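Side-chain contact in conserved membrane protein (Chlamydia abortus, PDB 6GZU), which acts as a secreted chlamydial effector that combines deubiquitinating and acetyltransferase activities and induces Golgi fragmentation: residues S24-R29 and F211-L216. Numbering follows the deposited sequence.
Sequences STHLIR and FLDKYL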
# COMPACT_ATOMS: atom_id res chain seq x y z
N SER A 24 8.88 -0.46 -2.93
CA SER A 24 9.03 0.71 -2.08
C SER A 24 9.80 1.83 -2.78
O SER A 24 9.51 2.99 -2.53
CB SER A 24 9.75 0.33 -0.78
OG SER A 24 8.89 -0.47 0.01
N THR A 25 10.75 1.47 -3.64
CA THR A 25 11.49 2.47 -4.39
C THR A 25 10.52 3.23 -5.28
O THR A 25 10.63 4.45 -5.39
CB THR A 25 12.60 1.80 -5.23
OG1 THR A 25 13.57 1.25 -4.33
CG2 THR A 25 13.36 2.79 -6.16
N HIS A 26 9.61 2.52 -5.96
CA HIS A 26 8.62 3.22 -6.77
C HIS A 26 7.69 4.11 -5.97
O HIS A 26 7.32 5.19 -6.42
CB HIS A 26 7.86 2.29 -7.73
CG HIS A 26 7.23 3.03 -8.86
ND1 HIS A 26 7.99 3.69 -9.82
CD2 HIS A 26 5.93 3.29 -9.16
CE1 HIS A 26 7.17 4.28 -10.67
NE2 HIS A 26 5.92 4.08 -10.28
N LEU A 27 7.27 3.65 -4.79
CA LEU A 27 6.46 4.50 -3.91
C LEU A 27 7.20 5.78 -3.54
O LEU A 27 6.63 6.87 -3.61
CB LEU A 27 5.97 3.72 -2.68
CG LEU A 27 4.76 2.82 -2.90
CD1 LEU A 27 4.68 1.97 -4.11
CD2 LEU A 27 4.60 1.98 -1.60
N ILE A 28 8.50 5.68 -3.22
CA ILE A 28 9.28 6.86 -2.91
C ILE A 28 9.39 7.78 -4.14
O ILE A 28 9.26 9.01 -4.03
CB ILE A 28 10.71 6.49 -2.38
CG1 ILE A 28 10.63 5.86 -0.98
CG2 ILE A 28 11.67 7.71 -2.37
CD1 ILE A 28 10.08 6.83 0.11
N ARG A 29 9.65 7.19 -5.30
CA ARG A 29 9.64 7.95 -6.56
C ARG A 29 8.31 8.72 -6.71
O ARG A 29 8.30 9.93 -6.96
CB ARG A 29 9.87 6.99 -7.71
CG ARG A 29 9.91 7.56 -9.09
CD ARG A 29 10.19 6.41 -10.10
NE ARG A 29 11.52 5.83 -10.00
CZ ARG A 29 11.83 4.56 -9.70
NH1 ARG A 29 10.90 3.64 -9.45
NH2 ARG A 29 13.12 4.22 -9.64
N PHE A 211 -0.28 0.65 -11.28
CA PHE A 211 -1.61 1.09 -10.88
C PHE A 211 -1.54 2.34 -10.01
O PHE A 211 -2.30 3.31 -10.23
CB PHE A 211 -2.40 -0.02 -10.18
CG PHE A 211 -3.73 0.45 -9.70
CD1 PHE A 211 -4.76 0.69 -10.61
CD2 PHE A 211 -3.90 0.74 -8.35
CE1 PHE A 211 -5.99 1.19 -10.21
CE2 PHE A 211 -5.14 1.22 -7.90
CZ PHE A 211 -6.19 1.43 -8.84
N LEU A 212 -0.69 2.31 -8.99
CA LEU A 212 -0.65 3.46 -8.08
C LEU A 212 -0.21 4.71 -8.86
O LEU A 212 -0.73 5.80 -8.64
CB LEU A 212 0.31 3.22 -6.92
CG LEU A 212 0.35 4.38 -5.91
CD1 LEU A 212 -1.02 4.58 -5.24
CD2 LEU A 212 1.39 4.05 -4.88
N ASP A 213 0.77 4.56 -9.73
CA ASP A 213 1.24 5.63 -10.61
C ASP A 213 0.06 6.31 -11.32
O ASP A 213 -0.11 7.53 -11.26
CB ASP A 213 2.19 5.00 -11.63
CG ASP A 213 3.18 5.96 -12.14
OD1 ASP A 213 2.77 6.99 -12.72
OD2 ASP A 213 4.39 5.69 -11.99
N LYS A 214 -0.79 5.51 -11.95
CA LYS A 214 -1.91 6.05 -12.67
C LYS A 214 -3.03 6.54 -11.77
O LYS A 214 -3.66 7.54 -12.07
CB LYS A 214 -2.45 4.96 -13.59
CG LYS A 214 -1.39 4.37 -14.50
CD LYS A 214 -1.48 4.95 -15.85
CE LYS A 214 -0.45 4.27 -16.73
NZ LYS A 214 -0.06 5.08 -17.90
N TYR A 215 -3.27 5.83 -10.68
CA TYR A 215 -4.30 6.22 -9.70
C TYR A 215 -4.04 7.61 -9.16
O TYR A 215 -4.99 8.37 -8.94
CB TYR A 215 -4.37 5.20 -8.54
CG TYR A 215 -5.27 5.58 -7.40
CD1 TYR A 215 -4.80 6.34 -6.35
CD2 TYR A 215 -6.60 5.14 -7.35
CE1 TYR A 215 -5.62 6.70 -5.29
CE2 TYR A 215 -7.43 5.51 -6.31
CZ TYR A 215 -6.93 6.30 -5.28
OH TYR A 215 -7.72 6.66 -4.21
N LEU A 216 -2.77 7.92 -8.90
CA LEU A 216 -2.46 9.22 -8.28
C LEU A 216 -2.70 10.39 -9.26
O LEU A 216 -2.88 11.54 -8.83
CB LEU A 216 -0.99 9.23 -7.75
CG LEU A 216 -0.79 8.34 -6.50
CD1 LEU A 216 0.69 8.22 -6.17
CD2 LEU A 216 -1.55 8.91 -5.26
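A buried His-carboxylate hydrogen bond, His-26 to Asp-213, joins helix 20-33 to helix 204-217 in this CE-clan catalytic domain. Ring atom NE2 of His-26 donates to OD2 of Asp-213 at 2.8 Å, with a moderately bent N-H...O angle of 147°. The carboxylate oxygen lies almost in the imidazole plane and receives the proton on its anti lone pair, the one away from OD1; ring and carboxylate planes are only 27° apart. With CG anti to the backbone N (chi1 -160°), the imidazole is carried toward the other helix, where it meets the Asp-213 side chain at about a right angle. The other ring nitrogen is engaged as well: one turn on, NH1 of Arg-29 donates to ND1 of His-26 at 2.9 Å, again near the ring plane. Gripped at both nitrogens, the ring has its flip settled, with ND1 as acceptor and NE2 as donor. Phe-238 packs against it edge-to-face. Arg-245 ties the pair together further, since its NH1 forms a salt bridge with Asp-213 OD2 while its carbonyl O accepts from Arg-29 NE; its positive charge probably helps keep Asp-213 ionised. Beside the polar bridge the helices meet through leucine methyls, Leu-27 CD1 lying 4.0 Å from Leu-212 CD2. Leu-212 also rests on Ala-102 and Leu-137, and Leu-27 on Pro-104, so both helices pack on the central mixed sheet, the layered helix-on-sheet build of Ulp1-like cysteine proteases.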